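PDB 3IHV: SusD homolog from Bacteroides thetaiotaomicron VPI-5482, which probably binds glycans at the outer membrane as a SusD-family lipoprotein, helping to deliver them for uptake by the bacterium. Local coordinates for residues K240-G252 against A369-S381. Sequence-based numbering, arbitrary orientation.
Sequences KDYEQLWKNTCNG and AKWDIQKYVTTNS. With EDO (1,2-ethanediol), chain O.
The W246 indole has the extended aliphatic chain of K370 across one face, CD lying 3.8 Å from the centroid of the six-membered ring in a CH-pi contact, and L245 CB against the opposite face; Y242 CD2 meets its edge. In this SusD-family fold, helix 242-250 packs here against the loop and short helix of 369-381. W246 in turn points an edge at the face of W371 in an offset edge-to-face pair, planes 83° apart. The Y376 ring is a knob in a hole formed by E243, W246, K247 and C250: the W246-K247 backbone lies over one face, K375 CD over the other, and E243 OE2 at the edge. With CG anti to its carbonyl carbon (chi1 -66°), Y376 brings CE2 within 3.5 Å of W246 CB. Lysine suits position 370 because its methylenes cover the indole while NZ reaches E466 in a salt bridge and adds a weak bond to Y242 OH, whose stronger partner is E462 O. A small residue suits position 250, where C250 CB lies 3.7 Å from Y376 CB, consistent with close backbone approach. Beyond the helix end, N251 ND2 donates to K247 O and, almost straight at 177°, to Y376 O, from above that carbonyl's plane. N251 OD1 accepts from T378 OG1 above its carbonyl plane, and from T378 N, 3.1 Å away, on an in-plane lone pair. Replacing this side chain by an alanine is likely to leave Y376 O and T378 N without these partners and the backbone just past helix 373-376 freer to shift. A water 2.6 Å from N251 OD1 links it to T379 OG1.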
ATOM      1  N   LYS A 240     -17.284  -0.392 -11.853  1.00  7.64           N
ATOM      2  CA  LYS A 240     -17.976   0.702 -12.564  1.00  8.73           C
ATOM      3  C   LYS A 240     -17.908   2.009 -11.770  1.00  7.97           C
ATOM      4  O   LYS A 240     -17.554   3.053 -12.320  1.00  6.89           O
ATOM      5  CB  LYS A 240     -19.431   0.321 -12.860  1.00  9.25           C
ATOM      6  CG  LYS A 240     -20.223   1.438 -13.533  1.00 11.38           C
ATOM      7  CD  LYS A 240     -21.676   0.998 -13.837  1.00 14.59           C
ATOM      8  CE  LYS A 240     -22.495   2.186 -14.283  1.00 17.67           C
ATOM      9  NZ  LYS A 240     -23.866   1.824 -14.787  1.00 20.55           N
ATOM     10  N   ASP A 241     -18.236   1.911 -10.474  1.00  7.64           N
ATOM     11  CA  ASP A 241     -18.282   3.057  -9.585  1.00  8.25           C
ATOM     12  C   ASP A 241     -17.093   3.119  -8.629  1.00  7.49           C
ATOM     13  O   ASP A 241     -16.888   2.223  -7.826  1.00  7.17           O
ATOM     14  CB  ASP A 241     -19.563   3.028  -8.785  1.00  8.97           C
ATOM     15  CG  ASP A 241     -20.779   3.115  -9.654  1.00 10.97           C
ATOM     16  OD1 ASP A 241     -20.807   3.951 -10.578  1.00 12.12           O
ATOM     17  OD2 ASP A 241     -21.735   2.358  -9.386  1.00 16.13           O
ATOM     18  N   TYR A 242     -16.324   4.190  -8.712  1.00  7.14           N
ATOM     19  CA  TYR A 242     -15.151   4.359  -7.828  1.00  7.39           C
ATOM     20  C   TYR A 242     -15.526   4.217  -6.371  1.00  6.49           C
ATOM     21  O   TYR A 242     -14.769   3.626  -5.603  1.00  6.82           O
ATOM     22  CB  TYR A 242     -14.529   5.720  -8.046  1.00  7.11           C
ATOM     23  CG  TYR A 242     -13.174   5.891  -7.448  1.00  7.69           C
ATOM     24  CD1 TYR A 242     -12.047   5.276  -8.020  1.00  7.29           C
ATOM     25  CD2 TYR A 242     -12.978   6.731  -6.372  1.00  7.54           C
ATOM     26  CE1 TYR A 242     -10.788   5.476  -7.489  1.00  6.96           C
ATOM     27  CE2 TYR A 242     -11.742   6.938  -5.857  1.00  7.09           C
ATOM     28  CZ  TYR A 242     -10.647   6.313  -6.401  1.00  8.75           C
ATOM     29  OH  TYR A 242      -9.427   6.539  -5.813  1.00  7.73           O
ATOM     30  N   GLU A 243     -16.681   4.768  -6.011  1.00  6.31           N
ATOM     31  CA  GLU A 243     -17.164   4.710  -4.629  1.00  7.04           C
ATOM     32  C   GLU A 243     -17.323   3.270  -4.128  1.00  6.80           C
ATOM     33  O   GLU A 243     -17.120   2.991  -2.963  1.00  6.83           O
ATOM     34  CB  GLU A 243     -18.465   5.516  -4.472  1.00  7.49           C
ATOM     35  CG  GLU A 243     -19.013   5.509  -3.034  1.00  9.94           C
ATOM     36  CD  GLU A 243     -20.201   6.432  -2.810  1.00 11.84           C
ATOM     37  OE1 GLU A 243     -20.495   7.261  -3.680  1.00 10.73           O
ATOM     38  OE2 GLU A 243     -20.854   6.284  -1.761  1.00 13.03           O
ATOM     39  N   GLN A 244     -17.688   2.360  -5.030  1.00  6.15           N
ATOM     40  CA  GLN A 244     -17.879   0.966  -4.668  1.00  6.44           C
ATOM     41  C   GLN A 244     -16.631   0.346  -4.080  1.00  6.51           C
ATOM     42  O   GLN A 244     -16.714  -0.566  -3.259  1.00  6.20           O
ATOM     43  CB  GLN A 244     -18.395   0.150  -5.877  1.00  6.45           C
ATOM     44  CG  GLN A 244     -18.966  -1.208  -5.484  1.00  6.49           C
ATOM     45  CD  GLN A 244     -20.234  -1.087  -4.634  1.00  8.43           C
ATOM     46  OE1 GLN A 244     -21.136  -0.347  -4.979  1.00  7.74           O
ATOM     47  NE2 GLN A 244     -20.304  -1.839  -3.543  1.00 10.66           N
ATOM     48  N   LEU A 245     -15.444   0.757  -4.541  1.00  5.55           N
ATOM     49  CA  LEU A 245     -14.250   0.247  -3.926  1.00  6.70           C
ATOM     50  C   LEU A 245     -14.199   0.493  -2.411  1.00  5.98           C
ATOM     51  O   LEU A 245     -13.712  -0.369  -1.650  1.00  7.26           O
ATOM     52  CB  LEU A 245     -12.999   0.914  -4.535  1.00  5.64           C
ATOM     53  CG  LEU A 245     -12.632   0.567  -5.974  1.00  8.06           C
ATOM     54  CD1 LEU A 245     -11.702   1.591  -6.571  1.00  7.91           C
ATOM     55  CD2 LEU A 245     -12.051  -0.871  -6.051  1.00  5.91           C
ATOM     56  N   TRP A 246     -14.688   1.651  -1.982  1.00  7.26           N
ATOM     57  CA  TRP A 246     -14.593   2.076  -0.574  1.00  6.50           C
ATOM     58  C   TRP A 246     -15.727   1.432   0.216  1.00  8.45           C
ATOM     59  O   TRP A 246     -15.526   0.961   1.358  1.00  7.98           O
ATOM     60  CB  TRP A 246     -14.459   3.650  -0.485  1.00  7.90           C
ATOM     61  CG  TRP A 246     -13.424   4.020  -1.496  1.00  5.94           C
ATOM     62  CD1 TRP A 246     -13.610   4.671  -2.670  1.00  7.10           C
ATOM     63  CD2 TRP A 246     -12.084   3.534  -1.526  1.00  5.87           C
ATOM     64  NE1 TRP A 246     -12.467   4.651  -3.407  1.00  7.29           N
ATOM     65  CE2 TRP A 246     -11.510   3.963  -2.722  1.00  5.52           C
ATOM     66  CE3 TRP A 246     -11.297   2.819  -0.623  1.00  5.25           C
ATOM     67  CZ2 TRP A 246     -10.192   3.678  -3.053  1.00  8.28           C
ATOM     68  CZ3 TRP A 246      -9.993   2.535  -0.973  1.00  8.62           C
ATOM     69  CH2 TRP A 246      -9.472   2.949  -2.160  1.00  7.12           C
ATOM     70  N   LYS A 247     -16.906   1.371  -0.398  1.00  7.23           N
ATOM     71  CA  LYS A 247     -18.006   0.622   0.203  1.00  7.91           C
ATOM     72  C   LYS A 247     -17.535  -0.807   0.467  1.00  7.52           C
ATOM     73  O   LYS A 247     -17.695  -1.331   1.570  1.00  8.14           O
ATOM     74  CB  LYS A 247     -19.259   0.572  -0.699  1.00  8.67           C
ATOM     75  CG  LYS A 247     -19.902   1.929  -0.941  1.00 13.01           C
ATOM     76  CD  LYS A 247     -21.164   1.835  -1.803  1.00 17.24           C
ATOM     77  CE  LYS A 247     -21.795   3.200  -2.081  1.00 19.25           C
ATOM     78  NZ  LYS A 247     -23.119   3.103  -2.887  1.00 22.03           N
ATOM     79  N   ASN A 248     -16.931  -1.438  -0.539  1.00  6.64           N
ATOM     80  CA  ASN A 248     -16.513  -2.825  -0.402  1.00  6.72           C
ATOM     81  C   ASN A 248     -15.458  -3.052   0.673  1.00  6.15           C
ATOM     82  O   ASN A 248     -15.619  -3.908   1.553  1.00  7.05           O
ATOM     83  CB  ASN A 248     -15.944  -3.362  -1.735  1.00  6.10           C
ATOM     84  CG  ASN A 248     -16.990  -3.571  -2.796  1.00  6.80           C
ATOM     85  OD1 ASN A 248     -18.200  -3.505  -2.543  1.00  8.87           O
ATOM     86  ND2 ASN A 248     -16.521  -3.916  -3.996  1.00  7.77           N
ATOM     87  N   THR A 249     -14.390  -2.272   0.617  1.00  7.27           N
ATOM     88  CA  THR A 249     -13.275  -2.481   1.542  1.00  7.15           C
ATOM     89  C   THR A 249     -13.644  -2.176   3.011  1.00  7.70           C
ATOM     90  O   THR A 249     -13.090  -2.782   3.923  1.00  7.78           O
ATOM     91  CB  THR A 249     -12.016  -1.725   1.065  1.00  7.90           C
ATOM     92  OG1 THR A 249     -10.836  -2.406   1.536  1.00  6.92           O
ATOM     93  CG2 THR A 249     -12.045  -0.264   1.540  1.00  7.40           C
ATOM     94  N   CYS A 250     -14.609  -1.276   3.219  1.00  8.30           N
ATOM     95  CA  CYS A 250     -15.068  -0.924   4.567  1.00  9.34           C
ATOM     96  C   CYS A 250     -16.101  -1.906   5.084  1.00 10.57           C
ATOM     97  O   CYS A 250     -16.439  -1.850   6.261  1.00 12.87           O
ATOM     98  CB  CYS A 250     -15.693   0.478   4.603  1.00  8.79           C
ATOM     99  SG  CYS A 250     -14.483   1.800   4.372  1.00  9.22           S
ATOM    100  N   ASN A 251     -16.639  -2.774   4.220  1.00  9.88           N
ATOM    101  CA  ASN A 251     -17.623  -3.753   4.646  1.00 10.69           C
ATOM    102  C   ASN A 251     -17.263  -5.206   4.454  1.00 12.16           C
ATOM    103  O   ASN A 251     -18.166  -6.061   4.421  1.00 14.98           O
ATOM    104  CB  ASN A 251     -18.938  -3.443   3.978  1.00 10.62           C
ATOM    105  CG  ASN A 251     -19.564  -2.238   4.562  1.00 10.51           C
ATOM    106  OD1 ASN A 251     -20.079  -2.287   5.690  1.00  9.52           O
ATOM    107  ND2 ASN A 251     -19.487  -1.134   3.851  1.00  8.03           N
ATOM    108  N   GLY A 252     -15.977  -5.495   4.304  1.00 12.02           N
ATOM    109  CA  GLY A 252     -15.519  -6.866   4.186  1.00 12.25           C
ATOM    110  C   GLY A 252     -16.086  -7.593   2.990  1.00 11.47           C
ATOM    111  O   GLY A 252     -16.378  -8.775   3.081  1.00 11.97           O
ATOM    112  N   ALA A 369     -10.872  10.425   2.640  1.00  6.54           N
ATOM    113  CA  ALA A 369     -12.279  10.069   2.830  1.00  6.51           C
ATOM    114  C   ALA A 369     -12.549   8.629   2.397  1.00  6.29           C
ATOM    115  O   ALA A 369     -13.654   8.131   2.537  1.00  7.06           O
ATOM    116  CB  ALA A 369     -13.180  11.009   2.051  1.00  6.39           C
ATOM    117  N   LYS A 370     -11.532   7.945   1.872  1.00  7.63           N
ATOM    118  CA  LYS A 370     -11.683   6.567   1.387  1.00  6.58           C
ATOM    119  C   LYS A 370     -12.115   5.587   2.471  1.00  7.15           C
ATOM    120  O   LYS A 370     -12.778   4.596   2.177  1.00  6.35           O
ATOM    121  CB  LYS A 370     -10.378   6.099   0.776  1.00  7.51           C
ATOM    122  CG  LYS A 370     -10.066   6.838  -0.503  1.00  5.61           C
ATOM    123  CD  LYS A 370      -8.763   6.410  -1.151  1.00  5.84           C
ATOM    124  CE  LYS A 370      -8.675   6.967  -2.581  1.00  6.73           C
ATOM    125  NZ  LYS A 370      -7.412   6.662  -3.369  1.00  4.32           N
ATOM    126  N   TRP A 371     -11.680   5.847   3.701  1.00  6.30           N
ATOM    127  CA  TRP A 371     -11.978   4.967   4.831  1.00  7.30           C
ATOM    128  C   TRP A 371     -12.861   5.657   5.882  1.00  7.90           C
ATOM    129  O   TRP A 371     -12.682   5.487   7.085  1.00  7.93           O
ATOM    130  CB  TRP A 371     -10.691   4.319   5.392  1.00  7.63           C
ATOM    131  CG  TRP A 371      -9.906   3.690   4.274  1.00  5.39           C
ATOM    132  CD1 TRP A 371     -10.139   2.470   3.703  1.00  5.76           C
ATOM    133  CD2 TRP A 371      -8.845   4.298   3.506  1.00  5.99           C
ATOM    134  NE1 TRP A 371      -9.286   2.276   2.630  1.00  7.02           N
ATOM    135  CE2 TRP A 371      -8.458   3.359   2.519  1.00  7.37           C
ATOM    136  CE3 TRP A 371      -8.123   5.492   3.619  1.00  5.18           C
ATOM    137  CZ2 TRP A 371      -7.436   3.610   1.598  1.00  6.04           C
ATOM    138  CZ3 TRP A 371      -7.101   5.752   2.698  1.00  6.13           C
ATOM    139  CH2 TRP A 371      -6.756   4.793   1.714  1.00  8.77           C
ATOM    140  N   ASP A 372     -13.859   6.392   5.380  1.00  7.85           N
ATOM    141  CA  ASP A 372     -14.858   7.019   6.203  1.00  7.44           C
ATOM    142  C   ASP A 372     -15.847   5.961   6.762  1.00  8.20           C
ATOM    143  O   ASP A 372     -16.823   5.548   6.101  1.00  7.97           O
ATOM    144  CB  ASP A 372     -15.582   8.071   5.392  1.00  8.74           C
ATOM    145  CG  ASP A 372     -16.587   8.828   6.204  1.00  9.28           C
ATOM    146  OD1 ASP A 372     -17.050   8.295   7.258  1.00  8.86           O
ATOM    147  OD2 ASP A 372     -16.945   9.918   5.756  1.00  9.76           O
ATOM    148  N   ILE A 373     -15.559   5.515   7.976  1.00  7.46           N
ATOM    149  CA  ILE A 373     -16.371   4.493   8.636  1.00  7.26           C
ATOM    150  C   ILE A 373     -17.856   4.930   8.810  1.00  7.61           C
ATOM    151  O   ILE A 373     -18.757   4.148   8.535  1.00  6.90           O
ATOM    152  CB  ILE A 373     -15.731   4.064   9.983  1.00  7.33           C
ATOM    153  CG1 ILE A 373     -14.428   3.312   9.724  1.00  8.07           C
ATOM    154  CG2 ILE A 373     -16.700   3.221  10.797  1.00  8.13           C
ATOM    155  CD1 ILE A 373     -13.642   2.928  10.994  1.00  6.12           C
ATOM    156  N   GLN A 374     -18.084   6.161   9.272  1.00  6.65           N
ATOM    157  CA  GLN A 374     -19.427   6.656   9.489  1.00  8.67           C
ATOM    158  C   GLN A 374     -20.219   6.620   8.182  1.00  8.64           C
ATOM    159  O   GLN A 374     -21.377   6.246   8.168  1.00  9.59           O
ATOM    160  CB  GLN A 374     -19.359   8.073  10.020  1.00  8.66           C
ATOM    161  CG  GLN A 374     -20.677   8.777  10.179  1.00  9.54           C
ATOM    162  CD  GLN A 374     -21.533   8.230  11.304  1.00 12.38           C
ATOM    163  OE1 GLN A 374     -21.033   7.729  12.332  1.00 11.30           O
ATOM    164  NE2 GLN A 374     -22.827   8.395  11.151  1.00 17.62           N
ATOM    165  N   LYS A 375     -19.570   7.010   7.091  1.00  9.28           N
ATOM    166  CA  LYS A 375     -20.184   6.978   5.782  1.00  9.79           C
ATOM    167  C   LYS A 375     -20.442   5.561   5.237  1.00  9.02           C
ATOM    168  O   LYS A 375     -21.518   5.293   4.707  1.00  8.65           O
ATOM    169  CB  LYS A 375     -19.286   7.693   4.756  1.00  9.26           C
ATOM    170  CG  LYS A 375     -19.921   7.773   3.359  1.00 12.13           C
ATOM    171  CD  LYS A 375     -19.017   8.446   2.335  1.00 12.69           C
ATOM    172  CE  LYS A 375     -19.762   8.657   1.019  1.00 17.76           C
ATOM    173  NZ  LYS A 375     -18.802   9.070  -0.046  1.00 21.51           N
ATOM    174  N   TYR A 376     -19.462   4.673   5.342  1.00  9.70           N
ATOM    175  CA  TYR A 376     -19.545   3.375   4.673  1.00  8.82           C
ATOM    176  C   TYR A 376     -19.998   2.133   5.445  1.00  9.73           C
ATOM    177  O   TYR A 376     -20.598   1.255   4.848  1.00  9.85           O
ATOM    178  CB  TYR A 376     -18.213   3.077   3.992  1.00  9.31           C
ATOM    179  CG  TYR A 376     -17.883   4.009   2.841  1.00  5.29           C
ATOM    180  CD1 TYR A 376     -18.734   4.116   1.745  1.00 10.02           C
ATOM    181  CD2 TYR A 376     -16.709   4.706   2.801  1.00  6.17           C
ATOM    182  CE1 TYR A 376     -18.430   4.934   0.686  1.00  8.66           C
ATOM    183  CE2 TYR A 376     -16.394   5.528   1.747  1.00  5.65           C
ATOM    184  CZ  TYR A 376     -17.251   5.640   0.686  1.00  8.11           C
ATOM    185  OH  TYR A 376     -16.956   6.470  -0.370  1.00  8.80           O
ATOM    186  N   VAL A 377     -19.691   2.038   6.734  1.00  9.77           N
ATOM    187  CA  VAL A 377     -19.939   0.793   7.450  1.00 11.35           C
ATOM    188  C   VAL A 377     -21.408   0.613   7.757  1.00 12.81           C
ATOM    189  O   VAL A 377     -22.005   1.445   8.420  1.00 13.11           O
ATOM    190  CB  VAL A 377     -19.034   0.678   8.676  1.00 10.58           C
ATOM    191  CG1 VAL A 377     -19.335  -0.604   9.446  1.00  9.14           C
ATOM    192  CG2 VAL A 377     -17.622   0.651   8.210  1.00  9.60           C
ATOM    193  N   THR A 378     -22.002  -0.456   7.218  1.00 15.29           N
ATOM    194  CA  THR A 378     -23.447  -0.685   7.364  1.00 16.50           C
ATOM    195  C   THR A 378     -23.818  -1.500   8.593  1.00 17.62           C
ATOM    196  O   THR A 378     -25.020  -1.615   8.941  1.00 18.54           O
ATOM    197  CB  THR A 378     -23.989  -1.437   6.133  1.00 16.70           C
ATOM    198  OG1 THR A 378     -23.319  -2.698   6.015  1.00 17.25           O
ATOM    199  CG2 THR A 378     -23.756  -0.638   4.873  1.00 17.32           C
ATOM    200  N   THR A 379     -22.819  -2.098   9.244  1.00 18.00           N
ATOM    201  CA  THR A 379     -23.084  -2.978  10.367  1.00 18.95           C
ATOM    202  C   THR A 379     -22.426  -2.574  11.672  1.00 19.72           C
ATOM    203  O   THR A 379     -21.426  -1.872  11.697  1.00 18.86           O
ATOM    204  CB  THR A 379     -22.646  -4.364  10.036  1.00 19.30           C
ATOM    205  OG1 THR A 379     -21.235  -4.361   9.756  1.00 21.70           O
ATOM    206  CG2 THR A 379     -23.425  -4.848   8.814  1.00 20.29           C
ATOM    207  N   ASN A 380     -23.045  -3.025  12.763  1.00 20.67           N
ATOM    208  CA  ASN A 380     -22.538  -2.782  14.107  1.00 21.36           C
ATOM    209  C   ASN A 380     -21.586  -3.883  14.520  1.00 20.76           C
ATOM    210  O   ASN A 380     -21.836  -5.057  14.257  1.00 21.21           O
ATOM    211  CB  ASN A 380     -23.677  -2.729  15.106  1.00 21.96           C
ATOM    212  CG  ASN A 380     -24.529  -1.510  14.934  1.00 24.63           C
ATOM    213  OD1 ASN A 380     -25.753  -1.606  14.938  1.00 30.41           O
ATOM    214  ND2 ASN A 380     -23.891  -0.350  14.769  1.00 29.52           N
ATOM    215  N   SER A 381     -20.487  -3.492  15.144  1.00 20.01           N
ATOM    216  CA  SER A 381     -19.508  -4.448  15.619  1.00 18.97           C
ATOM    217  C   SER A 381     -18.919  -3.882  16.901  1.00 18.14           C
ATOM    218  O   SER A 381     -19.622  -3.218  17.681  1.00 17.94           O
ATOM    219  CB  SER A 381     -18.459  -4.718  14.549  1.00 19.40           C
ATOM    220  OG  SER A 381     -17.630  -5.806  14.961  1.00 19.75           O
TER
HETATM  221  C1  EDO O 558     -23.944  -1.924  -4.733  1.00 27.24           C
HETATM  222  O1  EDO O 558     -23.795  -0.517  -4.970  1.00 28.27           O
HETATM  223  C2  EDO O 558     -24.251  -2.167  -3.266  1.00 27.53           C
HETATM  224  O2  EDO O 558     -23.164  -1.748  -2.419  1.00 27.77           O
HETATM  225  O   HOH W   1     -20.634   9.816  -2.297  1.00 29.77           O
HETATM  226  O   HOH W   2      -8.726  -0.437   1.735  1.00  6.24           O
HETATM  227  O   HOH W   3     -19.879  -4.121   7.467  1.00 20.56           O